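Sugar-binding transport ATP-binding protein (Pyrococcus horikoshii, PDB 1V43) probably hydrolyses ATP to drive sugar uptake, as the nucleotide-binding subunit of an archaeal ABC transporter. Local coordinates at residues A[246-251]-A[333-338]; A[264-269]-A[306-311]; A[292-297]-A[352-357]. All blocks are in the same frame, centred on the assembly; numbering follows the deposited sequence.

In the fold
Beyond the N-terminal ATPase domain, which includes the ATP-binding residues, the chain enters a beta-rich C-terminal domain that holds all three contacts. Residues 246-251 come first, then 264-269 and 292-297. The return to 306-311 closes contact 2, which is nested inside the longer loop closed when 333-338 packs on 246-251 in contact 1. Last, 352-357 reaches back to 292-297, so contact 3 crosses both of the others. Contacts 1 and 2 join two antiparallel sheets by their side chains, whereas contact 3 pairs neighbouring strands within one of them. Contact 2 also touches each of the others: Phe-264 meets Leu-250 of contact 1, and Ile-266 meets Met-355 of contact 3.

Contact 1: A[246-251]-A[333-338]; sequences EMNILE and ELVKVK
Leu-250 and Val-335 meet at about a right angle, the methyl CD1 of the leucine lying 3.8 Å from CG1 of the valine. The same CD1 is 4.1 Å from CG of Glu-333, whose aliphatic part slides past Leu-250 in the opposite direction. Branched, apolar side chains suit this buried place, where strand 248-255 of one sheet faces the edge strand 333-340 of another. The axes of 248-251 and 333-338 run at 155° and come within 7.5 Å of each other: this is sheet-on-sheet packing within the region related to the MalK OB fold, not strand pairing.

The polar part begins at Asn-248, whose side chain crosses that of Val-335 and sets its amide, probably turned over in the model, beside the backbone of Lys-336. An alanine here would probably leave a gap beside Val-335 and take from the Lys-336 backbone its polar neighbour.

A water bridges the segments, accepting from Glu-246 N at 3.1 Å and from Lys-336 NZ at 3.0 Å. With CG anti to the carbonyl carbon (chi1 -65°) and the chain extended beyond it, the lysine, which also packs on Val-178 of the second subunit, carries its ammonium that far.

Contact 2: A[264-269]-A[306-311]; sequences FRIELP and RTARLI
Phe-264 and Ile-266 on one side, with Leu-310 and Ala-308 on the other, pack two antiparallel sheets face against face in the C-terminal domain, whose sequence belongs to the OB-fold families of MalK-type ATPases. The short strand 264-267 is the outermost strand of its sheet within the chain. Its direction makes 164° with that of 307-311, and 7.1 Å separates the axes, a gap bridged by side chains.

The apolar contacts centre on Leu-310, whose CD2 methyl reaches Phe-264 CD1 at 3.9 Å and also lies 4.3 Å from Ile-266 CG1. A chi1 of 73° sets Phe-264 CG, the root of the ring, between its backbone N and carbonyl carbon and 4.1 Å from Leu-310 CD2. The ring crosses the leucine obliquely and also packs on Leu-250 and Val-252. Beside this pair, Ile-266 CG2 rests 4.0 Å from Ala-308 CB; the small alanine suits a position where the larger isoleucine already fills the gap between the sheets, and Met-355 joins it there.

Charged groups keep to the outside. Arg-265 and Glu-267, two residues apart on one strand, form a salt bridge between NH2 and OE1 (2.6 Å), and the arginine also makes a cation-pi contact with Tyr-258. Arg-306 is held by a salt bridge from NH2 to Asp-358. Its flat guanidinium lies with one face towards Pro-269 CG, and NH1 approaches Pro-269 CB to 3.9 Å.

Contact 3: A[292-297]-A[352-357]; sequences HMTVEG and KVIMDL
This is antiparallel strand pairing: Thr-294 and Ile-354 form the hydrogen-bonded pair by which the short edge strand 293-295 adds to strand 350-356, at the border of a five-stranded sheet in the TOBE-family region. Ile-354 N gives a bond straight at the hydrogen (172°) to Thr-294 O at 2.8 Å, from above the carbonyl plane, 39° out of it. Thr-294 N returns one to Ile-354 O at 2.9 Å. Asp-356 N to His-292 O and Glu-296 N to Lys-352 O prolong the pairing at both ends.

The two beta-branched side chains of this pair lie side by side, with Thr-294 CG2 3.5 Å from Ile-354 CB; such residues suit extended backbone. The other face carries Met-293, Val-295, Val-353 and Met-355. Met-293 runs alongside Met-355, though the placement of its methyl is uncertain, and Phe-330 and Ile-288 pack there too.

Toward solvent, Glu-296, its CG anti to the backbone N (chi1 171°), extends beside Lys-352 in the same direction. Lys-352 NZ meets Glu-296 OE2 on its syn side at 3.0 Å, with a weak bond to OE1. Being open to solvent, this salt bridge is likely to add less hold than the four backbone bonds, which fix the register.

Contact 1: A[246-251]-A[333-338]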
ATOM      1  N   GLU A 246      -5.822   7.411   6.567  1.00 30.21           N
ATOM      2  CA  GLU A 246      -5.607   8.765   7.046  1.00 28.78           C
ATOM      3  C   GLU A 246      -6.225   9.133   8.391  1.00 23.91           C
ATOM      4  O   GLU A 246      -7.173   8.514   8.846  1.00 25.86           O
ATOM      5  CB  GLU A 246      -6.137   9.732   5.991  1.00 21.67           C
ATOM      6  CG  GLU A 246      -5.306   9.783   4.736  1.00 32.07           C
ATOM      7  CD  GLU A 246      -5.911  10.700   3.677  1.00 41.15           C
ATOM      8  OE1 GLU A 246      -6.693  11.612   4.047  1.00 33.52           O
ATOM      9  OE2 GLU A 246      -5.589  10.508   2.480  1.00 44.96           O
ATOM     10  N   MET A 247      -5.691  10.176   9.012  1.00 25.67           N
ATOM     11  CA  MET A 247      -6.220  10.663  10.283  1.00 23.80           C
ATOM     12  C   MET A 247      -7.644  11.159  10.068  1.00 28.54           C
ATOM     13  O   MET A 247      -7.915  11.836   9.079  1.00 32.90           O
ATOM     14  CB  MET A 247      -5.382  11.831  10.794  1.00 26.29           C
ATOM     15  CG  MET A 247      -6.017  12.588  11.970  1.00 25.22           C
ATOM     16  SD  MET A 247      -5.028  14.025  12.526  1.00 27.99           S
ATOM     17  CE  MET A 247      -3.517  13.199  13.080  1.00 22.05           C
ATOM     18  N   ASN A 248      -8.551  10.826  10.980  1.00 30.55           N
ATOM     19  CA  ASN A 248      -9.933  11.284  10.871  1.00 30.14           C
ATOM     20  C   ASN A 248      -9.986  12.778  11.194  1.00 30.99           C
ATOM     21  O   ASN A 248      -9.493  13.209  12.235  1.00 38.39           O
ATOM     22  CB  ASN A 248     -10.826  10.525  11.855  1.00 31.81           C
ATOM     23  CG  ASN A 248     -10.861   9.042  11.580  1.00 30.34           C
ATOM     24  OD1 ASN A 248     -10.303   8.237  12.331  1.00 34.59           O
ATOM     25  ND2 ASN A 248     -11.506   8.668  10.487  1.00 24.75           N
ATOM     26  N   ILE A 249     -10.569  13.567  10.297  1.00 30.44           N
ATOM     27  CA  ILE A 249     -10.694  15.010  10.513  1.00 32.53           C
ATOM     28  C   ILE A 249     -12.177  15.370  10.642  1.00 36.69           C
ATOM     29  O   ILE A 249     -12.939  15.275   9.682  1.00 35.37           O
ATOM     30  CB  ILE A 249     -10.067  15.814   9.344  1.00 32.30           C
ATOM     31  CG1 ILE A 249      -8.574  15.486   9.209  1.00 23.06           C
ATOM     32  CG2 ILE A 249     -10.224  17.299   9.592  1.00 34.69           C
ATOM     33  CD1 ILE A 249      -7.757  15.873  10.422  1.00 22.36           C
ATOM     34  N   LEU A 250     -12.583  15.776  11.839  1.00 38.38           N
ATOM     35  CA  LEU A 250     -13.975  16.127  12.082  1.00 42.59           C
ATOM     36  C   LEU A 250     -14.169  17.567  12.534  1.00 40.32           C
ATOM     37  O   LEU A 250     -13.494  18.046  13.437  1.00 45.34           O
ATOM     38  CB  LEU A 250     -14.578  15.193  13.136  1.00 41.65           C
ATOM     39  CG  LEU A 250     -14.571  13.702  12.818  1.00 34.37           C
ATOM     40  CD1 LEU A 250     -15.371  12.954  13.874  1.00 32.49           C
ATOM     41  CD2 LEU A 250     -15.154  13.471  11.441  1.00 34.92           C
ATOM     42  N   GLU A 251     -15.115  18.245  11.903  1.00 40.66           N
ATOM     43  CA  GLU A 251     -15.427  19.631  12.229  1.00 46.38           C
ATOM     44  C   GLU A 251     -16.217  19.683  13.535  1.00 41.60           C
ATOM     45  O   GLU A 251     -17.255  19.049  13.650  1.00 41.88           O
ATOM     46  CB  GLU A 251     -16.245  20.232  11.090  1.00 51.59           C
ATOM     47  CG  GLU A 251     -16.421  21.727  11.144  1.00 69.44           C
ATOM     48  CD  GLU A 251     -17.067  22.262   9.878  1.00 76.86           C
ATOM     49  OE1 GLU A 251     -17.372  23.473   9.836  1.00 79.89           O
ATOM     50  OE2 GLU A 251     -17.266  21.472   8.925  1.00 77.61           O
ATOM     51  N   GLU A 333     -21.400  11.586  11.344  1.00 61.35           N
ATOM     52  CA  GLU A 333     -20.083  11.434  10.740  1.00 55.70           C
ATOM     53  C   GLU A 333     -19.640   9.998  10.495  1.00 50.87           C
ATOM     54  O   GLU A 333     -20.220   9.052  11.025  1.00 44.16           O
ATOM     55  CB  GLU A 333     -19.048  12.145  11.606  1.00 58.16           C
ATOM     56  CG  GLU A 333     -18.136  13.056  10.823  1.00 65.23           C
ATOM     57  CD  GLU A 333     -18.887  14.159  10.111  1.00 64.04           C
ATOM     58  OE1 GLU A 333     -19.637  14.900  10.782  1.00 68.25           O
ATOM     59  OE2 GLU A 333     -18.726  14.287   8.879  1.00 62.65           O
ATOM     60  N   LEU A 334     -18.597   9.851   9.683  1.00 48.37           N
ATOM     61  CA  LEU A 334     -18.048   8.535   9.356  1.00 47.26           C
ATOM     62  C   LEU A 334     -16.531   8.545   9.573  1.00 42.39           C
ATOM     63  O   LEU A 334     -15.811   9.319   8.941  1.00 39.04           O
ATOM     64  CB  LEU A 334     -18.364   8.199   7.900  1.00 48.28           C
ATOM     65  CG  LEU A 334     -18.153   6.761   7.428  1.00 54.41           C
ATOM     66  CD1 LEU A 334     -18.967   5.803   8.284  1.00 46.78           C
ATOM     67  CD2 LEU A 334     -18.577   6.657   5.969  1.00 58.69           C
ATOM     68  N   VAL A 335     -16.048   7.692  10.470  1.00 35.95           N
ATOM     69  CA  VAL A 335     -14.616   7.628  10.748  1.00 38.72           C
ATOM     70  C   VAL A 335     -14.110   6.203  10.591  1.00 33.50           C
ATOM     71  O   VAL A 335     -14.896   5.254  10.595  1.00 33.83           O
ATOM     72  CB  VAL A 335     -14.281   8.102  12.186  1.00 37.10           C
ATOM     73  CG1 VAL A 335     -14.817   9.508  12.419  1.00 33.52           C
ATOM     74  CG2 VAL A 335     -14.856   7.129  13.203  1.00 39.78           C
ATOM     75  N   LYS A 336     -12.796   6.055  10.455  1.00 28.51           N
ATOM     76  CA  LYS A 336     -12.197   4.728  10.314  1.00 26.65           C
ATOM     77  C   LYS A 336     -11.457   4.358  11.573  1.00 26.57           C
ATOM     78  O   LYS A 336     -10.775   5.188  12.159  1.00 27.45           O
ATOM     79  CB  LYS A 336     -11.204   4.691   9.153  1.00 28.60           C
ATOM     80  CG  LYS A 336     -11.815   4.905   7.789  1.00 27.71           C
ATOM     81  CD  LYS A 336     -10.723   4.919   6.746  1.00 31.12           C
ATOM     82  CE  LYS A 336     -11.261   5.184   5.363  1.00 30.65           C
ATOM     83  NZ  LYS A 336     -10.156   5.126   4.369  1.00 39.36           N
ATOM     84  N   VAL A 337     -11.592   3.099  11.974  1.00 26.80           N
ATOM     85  CA  VAL A 337     -10.920   2.575  13.150  1.00 23.51           C
ATOM     86  C   VAL A 337     -10.072   1.385  12.693  1.00 31.02           C
ATOM     87  O   VAL A 337     -10.571   0.454  12.052  1.00 27.37           O
ATOM     88  CB  VAL A 337     -11.930   2.111  14.214  1.00 29.55           C
ATOM     89  CG1 VAL A 337     -11.202   1.410  15.354  1.00 21.78           C
ATOM     90  CG2 VAL A 337     -12.708   3.316  14.749  1.00 22.68           C
ATOM     91  N   LYS A 338      -8.786   1.416  13.016  1.00 30.19           N
ATOM     92  CA  LYS A 338      -7.904   0.340  12.601  1.00 27.29           C
ATOM     93  C   LYS A 338      -7.593  -0.632  13.728  1.00 31.25           C
ATOM     94  O   LYS A 338      -7.008  -0.252  14.735  1.00 31.57           O
ATOM     95  CB  LYS A 338      -6.606   0.921  12.042  1.00 28.64           C
ATOM     96  CG  LYS A 338      -5.612  -0.128  11.592  1.00 28.24           C
ATOM     97  CD  LYS A 338      -4.366   0.531  11.034  1.00 40.40           C
ATOM     98  CE  LYS A 338      -3.319  -0.501  10.659  1.00 46.91           C
ATOM     99  NZ  LYS A 338      -2.141   0.122  10.009  1.00 55.28           N
TER
HETATM  100  O   HOH W   1      -7.792   7.000   4.216  1.00 22.13           O

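Contact 2: A[264-269]-A[306-311]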
ATOM      1  N   PHE A 264     -22.569  14.135  18.293  1.00 59.06           N
ATOM      2  CA  PHE A 264     -21.756  13.551  19.360  1.00 56.15           C
ATOM      3  C   PHE A 264     -20.983  14.628  20.105  1.00 55.71           C
ATOM      4  O   PHE A 264     -20.866  15.756  19.627  1.00 55.23           O
ATOM      5  CB  PHE A 264     -20.771  12.516  18.784  1.00 58.32           C
ATOM      6  CG  PHE A 264     -19.619  13.121  18.014  1.00 53.43           C
ATOM      7  CD1 PHE A 264     -18.521  13.667  18.682  1.00 53.39           C
ATOM      8  CD2 PHE A 264     -19.648  13.176  16.625  1.00 55.99           C
ATOM      9  CE1 PHE A 264     -17.474  14.260  17.981  1.00 53.91           C
ATOM     10  CE2 PHE A 264     -18.604  13.769  15.909  1.00 58.67           C
ATOM     11  CZ  PHE A 264     -17.514  14.313  16.591  1.00 53.91           C
ATOM     12  N   ARG A 265     -20.461  14.271  21.275  1.00 58.15           N
ATOM     13  CA  ARG A 265     -19.672  15.191  22.086  1.00 61.61           C
ATOM     14  C   ARG A 265     -18.512  14.425  22.697  1.00 60.63           C
ATOM     15  O   ARG A 265     -18.598  13.220  22.914  1.00 63.68           O
ATOM     16  CB  ARG A 265     -20.511  15.813  23.213  1.00 70.29           C
ATOM     17  CG  ARG A 265     -20.816  14.884  24.393  1.00 77.16           C
ATOM     18  CD  ARG A 265     -21.343  15.667  25.606  1.00 79.29           C
ATOM     19  NE  ARG A 265     -20.285  16.392  26.313  1.00 83.84           N
ATOM     20  CZ  ARG A 265     -20.498  17.290  27.275  1.00 86.27           C
ATOM     21  NH1 ARG A 265     -21.734  17.587  27.653  1.00 84.65           N
ATOM     22  NH2 ARG A 265     -19.473  17.888  27.872  1.00 81.25           N
ATOM     23  N   ILE A 266     -17.427  15.129  22.977  1.00 56.92           N
ATOM     24  CA  ILE A 266     -16.256  14.504  23.565  1.00 59.69           C
ATOM     25  C   ILE A 266     -15.817  15.296  24.788  1.00 60.35           C
ATOM     26  O   ILE A 266     -15.504  16.477  24.692  1.00 65.85           O
ATOM     27  CB  ILE A 266     -15.103  14.441  22.539  1.00 57.72           C
ATOM     28  CG1 ILE A 266     -15.497  13.516  21.382  1.00 54.68           C
ATOM     29  CG2 ILE A 266     -13.826  13.980  23.218  1.00 54.68           C
ATOM     30  CD1 ILE A 266     -14.558  13.558  20.193  1.00 57.10           C
ATOM     31  N   GLU A 267     -15.801  14.642  25.940  1.00 65.38           N
ATOM     32  CA  GLU A 267     -15.407  15.301  27.177  1.00 70.80           C
ATOM     33  C   GLU A 267     -13.911  15.580  27.163  1.00 71.77           C
ATOM     34  O   GLU A 267     -13.102  14.655  27.167  1.00 75.89           O
ATOM     35  CB  GLU A 267     -15.764  14.417  28.375  1.00 73.08           C
ATOM     36  CG  GLU A 267     -16.245  15.191  29.590  1.00 80.58           C
ATOM     37  CD  GLU A 267     -17.413  16.112  29.262  1.00 81.23           C
ATOM     38  OE1 GLU A 267     -18.393  15.635  28.648  1.00 75.31           O
ATOM     39  OE2 GLU A 267     -17.350  17.310  29.621  1.00 82.13           O
ATOM     40  N   LEU A 268     -13.550  16.856  27.147  1.00 71.35           N
ATOM     41  CA  LEU A 268     -12.145  17.243  27.124  1.00 74.08           C
ATOM     42  C   LEU A 268     -11.583  17.520  28.515  1.00 75.17           C
ATOM     43  O   LEU A 268     -12.081  18.385  29.234  1.00 73.10           O
ATOM     44  CB  LEU A 268     -11.946  18.489  26.255  1.00 71.31           C
ATOM     45  CG  LEU A 268     -12.315  18.416  24.774  1.00 72.66           C
ATOM     46  CD1 LEU A 268     -11.939  19.729  24.115  1.00 71.18           C
ATOM     47  CD2 LEU A 268     -11.588  17.262  24.098  1.00 73.66           C
ATOM     48  N   PRO A 269     -10.538  16.778  28.917  1.00 75.75           N
ATOM     49  CA  PRO A 269      -9.925  16.977  30.232  1.00 73.82           C
ATOM     50  C   PRO A 269      -9.343  18.386  30.364  1.00 72.80           C
ATOM     51  O   PRO A 269      -9.285  19.142  29.393  1.00 65.43           O
ATOM     52  CB  PRO A 269      -8.846  15.898  30.271  1.00 75.37           C
ATOM     53  CG  PRO A 269      -9.463  14.798  29.473  1.00 78.45           C
ATOM     54  CD  PRO A 269     -10.025  15.549  28.288  1.00 74.98           C
ATOM     55  N   ARG A 306      -6.109   7.919  29.312  1.00 44.02           N
ATOM     56  CA  ARG A 306      -7.310   8.747  29.287  1.00 44.13           C
ATOM     57  C   ARG A 306      -8.089   8.472  28.002  1.00 43.08           C
ATOM     58  O   ARG A 306      -7.517   8.469  26.918  1.00 39.14           O
ATOM     59  CB  ARG A 306      -6.916  10.220  29.371  1.00 41.57           C
ATOM     60  CG  ARG A 306      -5.864  10.480  30.451  1.00 50.83           C
ATOM     61  CD  ARG A 306      -5.595  11.962  30.659  1.00 45.69           C
ATOM     62  NE  ARG A 306      -5.175  12.616  29.431  1.00 48.24           N
ATOM     63  CZ  ARG A 306      -4.970  13.923  29.317  1.00 51.92           C
ATOM     64  NH1 ARG A 306      -5.141  14.718  30.364  1.00 49.47           N
ATOM     65  NH2 ARG A 306      -4.607  14.435  28.153  1.00 52.91           N
ATOM     66  N   THR A 307      -9.398   8.260  28.120  1.00 42.39           N
ATOM     67  CA  THR A 307     -10.203   7.937  26.947  1.00 43.67           C
ATOM     68  C   THR A 307     -11.562   8.607  26.828  1.00 45.01           C
ATOM     69  O   THR A 307     -12.067   9.224  27.766  1.00 50.39           O
ATOM     70  CB  THR A 307     -10.463   6.437  26.885  1.00 43.93           C
ATOM     71  OG1 THR A 307     -11.174   6.050  28.067  1.00 46.75           O
ATOM     72  CG2 THR A 307      -9.151   5.660  26.802  1.00 40.15           C
ATOM     73  N   ALA A 308     -12.146   8.459  25.647  1.00 48.46           N
ATOM     74  CA  ALA A 308     -13.465   8.989  25.340  1.00 45.81           C
ATOM     75  C   ALA A 308     -14.212   7.875  24.615  1.00 46.01           C
ATOM     76  O   ALA A 308     -13.634   7.160  23.795  1.00 38.93           O
ATOM     77  CB  ALA A 308     -13.352  10.210  24.459  1.00 44.77           C
ATOM     78  N   ARG A 309     -15.490   7.722  24.944  1.00 50.06           N
ATOM     79  CA  ARG A 309     -16.344   6.699  24.345  1.00 53.14           C
ATOM     80  C   ARG A 309     -17.409   7.336  23.437  1.00 56.85           C
ATOM     81  O   ARG A 309     -17.789   8.493  23.631  1.00 58.45           O
ATOM     82  CB  ARG A 309     -17.054   5.895  25.445  1.00 53.72           C
ATOM     83  CG  ARG A 309     -16.406   4.577  25.857  1.00 61.27           C
ATOM     84  CD  ARG A 309     -15.171   4.737  26.738  1.00 64.04           C
ATOM     85  NE  ARG A 309     -14.684   3.427  27.182  1.00 69.16           N
ATOM     86  CZ  ARG A 309     -13.549   3.219  27.846  1.00 67.40           C
ATOM     87  NH1 ARG A 309     -12.759   4.233  28.161  1.00 64.58           N
ATOM     88  NH2 ARG A 309     -13.200   1.990  28.194  1.00 67.24           N
ATOM     89  N   LEU A 310     -17.877   6.576  22.447  1.00 56.13           N
ATOM     90  CA  LEU A 310     -18.923   7.033  21.525  1.00 56.46           C
ATOM     91  C   LEU A 310     -19.495   5.800  20.849  1.00 53.86           C
ATOM     92  O   LEU A 310     -18.805   5.138  20.076  1.00 57.25           O
ATOM     93  CB  LEU A 310     -18.375   7.967  20.437  1.00 56.32           C
ATOM     94  CG  LEU A 310     -17.336   9.050  20.735  1.00 64.56           C
ATOM     95  CD1 LEU A 310     -15.946   8.429  20.777  1.00 60.33           C
ATOM     96  CD2 LEU A 310     -17.380  10.111  19.644  1.00 65.94           C
ATOM     97  N   ILE A 311     -20.750   5.481  21.137  1.00 50.37           N
ATOM     98  CA  ILE A 311     -21.370   4.313  20.529  1.00 49.41           C
ATOM     99  C   ILE A 311     -21.788   4.616  19.095  1.00 46.83           C
ATOM    100  O   ILE A 311     -22.333   5.680  18.806  1.00 45.03           O
ATOM    101  CB  ILE A 311     -22.595   3.831  21.347  1.00 52.12           C
ATOM    102  CG1 ILE A 311     -22.112   3.223  22.671  1.00 56.98           C
ATOM    103  CG2 ILE A 311     -23.401   2.814  20.542  1.00 59.74           C
ATOM    104  CD1 ILE A 311     -23.204   2.589  23.526  1.00 55.88           C
TER

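Contact 3: A[292-297]-A[352-357]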
ATOM      1  N   HIS A 292      -5.416   5.095  16.550  1.00 28.92           N
ATOM      2  CA  HIS A 292      -5.380   5.625  17.907  1.00 31.98           C
ATOM      3  C   HIS A 292      -6.734   5.493  18.577  1.00 34.41           C
ATOM      4  O   HIS A 292      -7.027   6.151  19.573  1.00 34.80           O
ATOM      5  CB  HIS A 292      -4.896   7.084  17.936  1.00 34.76           C
ATOM      6  CG  HIS A 292      -3.452   7.237  17.563  1.00 25.08           C
ATOM      7  ND1 HIS A 292      -2.538   6.220  17.726  1.00 31.31           N
ATOM      8  CD2 HIS A 292      -2.778   8.261  16.984  1.00 24.35           C
ATOM      9  CE1 HIS A 292      -1.365   6.602  17.255  1.00 20.39           C
ATOM     10  NE2 HIS A 292      -1.484   7.837  16.798  1.00 28.39           N
ATOM     11  N   MET A 293      -7.551   4.617  18.014  1.00 32.64           N
ATOM     12  CA  MET A 293      -8.876   4.323  18.533  1.00 29.69           C
ATOM     13  C   MET A 293      -8.958   2.814  18.608  1.00 33.33           C
ATOM     14  O   MET A 293      -8.116   2.105  18.051  1.00 39.87           O
ATOM     15  CB  MET A 293      -9.961   4.833  17.583  1.00 30.84           C
ATOM     16  CG  MET A 293     -10.024   6.347  17.433  1.00 32.42           C
ATOM     17  SD  MET A 293     -11.018   6.842  16.008  1.00 42.66           S
ATOM     18  CE  MET A 293     -12.475   6.589  16.615  1.00 20.98           C
ATOM     19  N   THR A 294      -9.974   2.319  19.297  1.00 40.03           N
ATOM     20  CA  THR A 294     -10.175   0.885  19.416  1.00 36.67           C
ATOM     21  C   THR A 294     -11.663   0.650  19.648  1.00 39.63           C
ATOM     22  O   THR A 294     -12.452   1.593  19.626  1.00 33.43           O
ATOM     23  CB  THR A 294      -9.350   0.309  20.580  1.00 34.98           C
ATOM     24  OG1 THR A 294      -9.319  -1.121  20.475  1.00 21.85           O
ATOM     25  CG2 THR A 294      -9.951   0.714  21.930  1.00 31.63           C
ATOM     26  N   VAL A 295     -12.047  -0.605  19.844  1.00 45.48           N
ATOM     27  CA  VAL A 295     -13.450  -0.949  20.089  1.00 52.34           C
ATOM     28  C   VAL A 295     -13.557  -1.685  21.425  1.00 49.01           C
ATOM     29  O   VAL A 295     -12.692  -2.486  21.759  1.00 45.59           O
ATOM     30  CB  VAL A 295     -14.008  -1.884  18.985  1.00 58.76           C
ATOM     31  CG1 VAL A 295     -15.329  -2.465  19.426  1.00 21.85           C
ATOM     32  CG2 VAL A 295     -14.198  -1.127  17.684  1.00 21.85           C
ATOM     33  N   GLU A 296     -14.614  -1.419  22.184  1.00 52.99           N
ATOM     34  CA  GLU A 296     -14.802  -2.090  23.467  1.00 58.13           C
ATOM     35  C   GLU A 296     -14.778  -3.604  23.312  1.00 65.54           C
ATOM     36  O   GLU A 296     -15.329  -4.148  22.348  1.00 64.16           O
ATOM     37  CB  GLU A 296     -16.139  -1.706  24.102  1.00 21.85           C
ATOM     38  CG  GLU A 296     -16.463  -2.560  25.335  1.00 21.85           C
ATOM     39  CD  GLU A 296     -17.852  -2.308  25.893  1.00 21.85           C
ATOM     40  OE1 GLU A 296     -18.853  -2.646  25.189  1.00 21.85           O
ATOM     41  OE2 GLU A 296     -17.940  -1.779  27.043  1.00 21.85           O
ATOM     42  N   GLY A 297     -14.152  -4.271  24.280  1.00 68.69           N
ATOM     43  CA  GLY A 297     -14.066  -5.719  24.268  1.00 75.27           C
ATOM     44  C   GLY A 297     -13.160  -6.239  23.178  1.00 73.33           C
ATOM     45  O   GLY A 297     -13.595  -6.984  22.305  1.00 68.84           O
ATOM     46  N   LYS A 352     -18.725   0.235  20.693  1.00 47.61           N
ATOM     47  CA  LYS A 352     -18.324   1.327  21.570  1.00 46.91           C
ATOM     48  C   LYS A 352     -16.929   1.704  21.117  1.00 43.16           C
ATOM     49  O   LYS A 352     -15.969   1.000  21.407  1.00 44.22           O
ATOM     50  CB  LYS A 352     -18.262   0.890  23.038  1.00 49.48           C
ATOM     51  CG  LYS A 352     -19.580   0.920  23.783  1.00 60.18           C
ATOM     52  CD  LYS A 352     -19.417   0.376  25.208  1.00 66.74           C
ATOM     53  CE  LYS A 352     -20.771   0.163  25.890  1.00 70.82           C
ATOM     54  NZ  LYS A 352     -20.646  -0.592  27.176  1.00 68.10           N
ATOM     55  N   VAL A 353     -16.817   2.809  20.397  1.00 43.13           N
ATOM     56  CA  VAL A 353     -15.524   3.253  19.921  1.00 39.46           C
ATOM     57  C   VAL A 353     -14.799   3.997  21.037  1.00 39.94           C
ATOM     58  O   VAL A 353     -15.343   4.923  21.639  1.00 38.11           O
ATOM     59  CB  VAL A 353     -15.674   4.174  18.707  1.00 39.08           C
ATOM     60  CG1 VAL A 353     -14.307   4.651  18.264  1.00 46.41           C
ATOM     61  CG2 VAL A 353     -16.378   3.431  17.566  1.00 42.24           C
ATOM     62  N   ILE A 354     -13.568   3.582  21.308  1.00 39.74           N
ATOM     63  CA  ILE A 354     -12.761   4.201  22.351  1.00 39.97           C
ATOM     64  C   ILE A 354     -11.611   5.009  21.752  1.00 36.83           C
ATOM     65  O   ILE A 354     -10.730   4.442  21.104  1.00 30.52           O
ATOM     66  CB  ILE A 354     -12.158   3.134  23.289  1.00 42.43           C
ATOM     67  CG1 ILE A 354     -13.227   2.116  23.685  1.00 42.27           C
ATOM     68  CG2 ILE A 354     -11.608   3.797  24.540  1.00 45.02           C
ATOM     69  CD1 ILE A 354     -12.730   1.058  24.657  1.00 44.55           C
ATOM     70  N   MET A 355     -11.628   6.322  21.976  1.00 33.12           N
ATOM     71  CA  MET A 355     -10.590   7.226  21.484  1.00 34.98           C
ATOM     72  C   MET A 355      -9.504   7.495  22.539  1.00 40.79           C
ATOM     73  O   MET A 355      -9.807   7.706  23.728  1.00 32.93           O
ATOM     74  CB  MET A 355     -11.189   8.583  21.084  1.00 32.76           C
ATOM     75  CG  MET A 355     -12.415   8.528  20.191  1.00 48.72           C
ATOM     76  SD  MET A 355     -12.839  10.161  19.521  1.00 57.15           S
ATOM     77  CE  MET A 355     -12.222  11.241  20.826  1.00 53.83           C
ATOM     78  N   ASP A 356      -8.247   7.501  22.102  1.00 35.26           N
ATOM     79  CA  ASP A 356      -7.137   7.792  23.006  1.00 36.15           C
ATOM     80  C   ASP A 356      -6.974   9.309  23.032  1.00 35.56           C
ATOM     81  O   ASP A 356      -6.417   9.903  22.104  1.00 34.86           O
ATOM     82  CB  ASP A 356      -5.827   7.156  22.519  1.00 34.68           C
ATOM     83  CG  ASP A 356      -4.689   7.304  23.536  1.00 36.45           C
ATOM     84  OD1 ASP A 356      -4.704   8.266  24.343  1.00 37.11           O
ATOM     85  OD2 ASP A 356      -3.770   6.464  23.524  1.00 33.95           O
ATOM     86  N   LEU A 357      -7.466   9.924  24.102  1.00 39.09           N
ATOM     87  CA  LEU A 357      -7.415  11.366  24.283  1.00 38.71           C
ATOM     88  C   LEU A 357      -6.021  11.979  24.199  1.00 38.26           C
ATOM     89  O   LEU A 357      -5.875  13.150  23.853  1.00 39.51           O
ATOM     90  CB  LEU A 357      -8.075  11.733  25.621  1.00 40.96           C
ATOM     91  CG  LEU A 357      -9.474  12.368  25.551  1.00 42.98           C
ATOM     92  CD1 LEU A 357     -10.231  11.879  24.328  1.00 42.07           C
ATOM     93  CD2 LEU A 357     -10.245  12.041  26.819  1.00 43.43           C
TER